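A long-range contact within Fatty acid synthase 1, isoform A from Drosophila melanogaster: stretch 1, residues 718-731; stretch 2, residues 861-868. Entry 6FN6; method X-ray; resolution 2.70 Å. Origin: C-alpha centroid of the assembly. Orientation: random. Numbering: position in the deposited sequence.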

# COMPACT_ATOMS: atom_id res chain seq x y z
N GLY A 718 -14.29 16.85 -16.09
CA GLY A 718 -13.11 17.67 -15.87
C GLY A 718 -12.28 17.72 -17.14
O GLY A 718 -12.59 17.06 -18.12
N GLY A 719 -11.22 18.52 -17.12
CA GLY A 719 -10.35 18.65 -18.27
C GLY A 719 -9.82 17.31 -18.75
O GLY A 719 -9.99 16.94 -19.91
N VAL A 720 -9.19 16.58 -17.84
CA VAL A 720 -8.59 15.29 -18.16
C VAL A 720 -9.68 14.25 -18.40
O VAL A 720 -9.56 13.40 -19.28
CB VAL A 720 -7.63 14.82 -17.04
CG1 VAL A 720 -6.94 13.53 -17.43
CG2 VAL A 720 -6.60 15.90 -16.75
N GLY A 721 -10.75 14.31 -17.61
CA GLY A 721 -11.86 13.39 -17.75
C GLY A 721 -12.51 13.45 -19.13
O GLY A 721 -12.64 12.43 -19.81
N GLN A 722 -12.93 14.64 -19.52
CA GLN A 722 -13.55 14.86 -20.83
C GLN A 722 -12.67 14.34 -21.95
O GLN A 722 -13.15 13.68 -22.88
CB GLN A 722 -13.85 16.34 -21.04
CG GLN A 722 -15.13 16.81 -20.36
CD GLN A 722 -15.30 18.32 -20.41
OE1 GLN A 722 -15.55 18.89 -21.46
NE2 GLN A 722 -15.19 18.96 -19.25
N ALA A 723 -11.38 14.64 -21.88
CA ALA A 723 -10.44 14.18 -22.89
C ALA A 723 -10.32 12.67 -22.84
O ALA A 723 -10.23 12.01 -23.88
CB ALA A 723 -9.08 14.83 -22.70
N ALA A 724 -10.33 12.12 -21.63
CA ALA A 724 -10.22 10.67 -21.44
C ALA A 724 -11.44 9.94 -21.99
O ALA A 724 -11.31 8.95 -22.70
CB ALA A 724 -10.03 10.35 -19.97
N ILE A 725 -12.63 10.45 -21.66
CA ILE A 725 -13.88 9.83 -22.10
C ILE A 725 -13.96 9.81 -23.62
O ILE A 725 -14.36 8.82 -24.22
CB ILE A 725 -15.10 10.55 -21.49
CG1 ILE A 725 -15.08 10.43 -19.96
CG2 ILE A 725 -16.40 9.98 -22.04
CD1 ILE A 725 -16.05 11.37 -19.26
N SER A 726 -13.58 10.92 -24.24
CA SER A 726 -13.64 11.05 -25.69
C SER A 726 -12.75 10.03 -26.38
O SER A 726 -13.19 9.32 -27.29
CB SER A 726 -13.23 12.47 -26.11
OG SER A 726 -13.33 12.64 -27.52
N VAL A 727 -11.49 9.94 -25.95
CA VAL A 727 -10.54 9.02 -26.56
C VAL A 727 -10.96 7.58 -26.29
O VAL A 727 -10.96 6.75 -27.20
CB VAL A 727 -9.11 9.28 -26.06
CG1 VAL A 727 -8.13 8.30 -26.69
CG2 VAL A 727 -8.69 10.71 -26.37
N ALA A 728 -11.32 7.29 -25.04
CA ALA A 728 -11.72 5.94 -24.66
C ALA A 728 -12.90 5.46 -25.50
O ALA A 728 -12.83 4.39 -26.12
CB ALA A 728 -12.08 5.90 -23.18
N LEU A 729 -13.97 6.24 -25.52
CA LEU A 729 -15.15 5.89 -26.30
C LEU A 729 -14.79 5.74 -27.78
O LEU A 729 -15.39 4.94 -28.49
CB LEU A 729 -16.25 6.95 -26.14
CG LEU A 729 -16.95 7.01 -24.78
CD1 LEU A 729 -17.96 8.14 -24.76
CD2 LEU A 729 -17.62 5.68 -24.42
N ALA A 730 -13.80 6.51 -28.22
CA ALA A 730 -13.36 6.45 -29.61
C ALA A 730 -12.67 5.12 -29.89
O ALA A 730 -12.81 4.56 -30.98
CB ALA A 730 -12.42 7.61 -29.92
N HIS A 731 -11.93 4.61 -28.91
CA HIS A 731 -11.23 3.34 -29.06
C HIS A 731 -12.17 2.15 -28.84
O HIS A 731 -11.82 1.01 -29.12
CB HIS A 731 -10.05 3.27 -28.10
CG HIS A 731 -8.81 3.94 -28.62
ND1 HIS A 731 -7.62 3.28 -28.78
CD2 HIS A 731 -8.59 5.22 -29.02
CE1 HIS A 731 -6.71 4.11 -29.26
NE2 HIS A 731 -7.28 5.30 -29.41
N GLY A 861 -11.05 12.37 -34.92
CA GLY A 861 -12.20 12.96 -34.26
C GLY A 861 -12.27 12.65 -32.78
O GLY A 861 -13.18 13.09 -32.09
N ALA A 862 -11.30 11.87 -32.29
CA ALA A 862 -11.26 11.52 -30.88
C ALA A 862 -10.87 12.73 -30.04
O ALA A 862 -11.33 12.87 -28.90
CB ALA A 862 -10.28 10.38 -30.65
N VAL A 863 -10.03 13.59 -30.60
CA VAL A 863 -9.59 14.80 -29.91
C VAL A 863 -10.53 15.95 -30.24
O VAL A 863 -10.54 16.44 -31.37
CB VAL A 863 -8.13 15.14 -30.26
CG1 VAL A 863 -7.68 16.40 -29.53
CG2 VAL A 863 -7.21 13.98 -29.94
N VAL A 864 -11.31 16.38 -29.25
CA VAL A 864 -12.23 17.50 -29.41
C VAL A 864 -11.82 18.62 -28.45
O VAL A 864 -11.47 18.35 -27.31
CB VAL A 864 -13.69 17.06 -29.17
CG1 VAL A 864 -14.65 18.23 -29.31
CG2 VAL A 864 -14.07 15.95 -30.13
N PRO A 865 -11.88 19.88 -28.92
CA PRO A 865 -11.58 20.94 -27.96
C PRO A 865 -12.63 21.00 -26.85
O PRO A 865 -13.78 20.63 -27.07
CB PRO A 865 -11.60 22.21 -28.82
CG PRO A 865 -12.45 21.86 -29.98
CD PRO A 865 -12.19 20.41 -30.25
N LEU A 866 -12.23 21.46 -25.67
CA LEU A 866 -13.11 21.49 -24.52
C LEU A 866 -13.91 22.79 -24.46
O LEU A 866 -13.55 23.77 -25.11
CB LEU A 866 -12.31 21.33 -23.23
CG LEU A 866 -11.86 19.92 -22.84
CD1 LEU A 866 -10.97 19.30 -23.90
CD2 LEU A 866 -11.14 19.98 -21.50
N PRO A 867 -15.01 22.79 -23.69
CA PRO A 867 -15.67 24.06 -23.37
C PRO A 867 -14.69 25.02 -22.71
O PRO A 867 -13.75 24.58 -22.05
CB PRO A 867 -16.78 23.65 -22.41
CG PRO A 867 -17.05 22.24 -22.72
CD PRO A 867 -15.73 21.65 -23.11
N THR A 868 -14.90 26.32 -22.90
CA THR A 868 -13.97 27.32 -22.39
C THR A 868 -14.65 28.36 -21.51
O THR A 868 -15.74 28.84 -21.83
CB THR A 868 -13.26 28.06 -23.54
OG1 THR A 868 -14.23 28.61 -24.43
CG2 THR A 868 -12.35 27.11 -24.30

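A helix packs here against an irregular segment more than 130 residues away in sequence, and the first rule of the contact is its spacing. Of the helix residues that meet stretch 2, Gly-719, Gln-722, Ser-726 and Ala-730 follow at steps of three and four, with Val-727 beside Ser-726. The two stretches run in opposite senses, since the start of the helix lies near Leu-866 and its later turns near Ala-862.

Gly-718 occupies the N-cap position and does not touch stretch 2, but its carbonyl O accepts the first helical hydrogen bond, from Gln-722 N at 2.8 Å. Gly-719 then shows what a bare backbone offers. Its CA lies 3.6 Å from Leu-866 CD2, so the leucine methyl rests on the main chain itself. The side chain of Leu-866 points toward the helix, with chi1 m and chi2 p, and the residue is buried. Val-720 points away and Gly-721 is out of reach, as the helical turn dictates.

One turn on, Gln-722 points toward stretch 2 with chi1 m and chi2 t. Its OE1 approaches Pro-867 CD to 3.2 Å and stands 4.1 Å from Leu-866 CG. Both partners are carbons, and proline has no amide hydrogen to give, so the amide end gains close packing here and no hydrogen bond across the contact. The glutamine and the leucine together supply much of the covered surface at this end.

Ala-723 makes no close contact, its CB 5.0 Å from Leu-866 CD1, and Ala-724 and Ile-725 face elsewhere. Ser-726 carries the one hydrogen bond between the stretches: its OG donates to Ala-862 O at 2.4 Å, very short for such a pair and best read with the 2.70 Å resolution in mind. The t rotamer of Ser-726 directs the hydroxyl across to a carbonyl in a segment without regular structure. Val-864 CG2 lies 4.3 Å from Ser-726 OG, a looser apolar neighbor beside the polar link.

Val-727 brings the backbones closest, Val-727 CA lying 5.0 Å from Ala-862 CA. Val-727 N comes no nearer than 4.2 Å to Ala-862 O, and that amide is already spent within the helix on Ala-723 O at 3.2 Å. The CA-to-CB bond of Val-727 points sideways, and the residue as a whole has only modest area covered. The partner is small: Ala-862 is buried and has more area covered by the other stretch than any other residue here.

Ala-730 closes the contact from the exposed side, its CB 3.6 Å from Ala-862 CB, methyl against methyl. Just before Ala-862, Gly-861 leaves the preceding helix with positive phi, a conformation in which a CB would jam against the carbonyl O of the residue before. The design is economical: 349 Å² buried in all, alanine against alanine at its far end, a leucine over a glycine, and a single serine hydrogen bond.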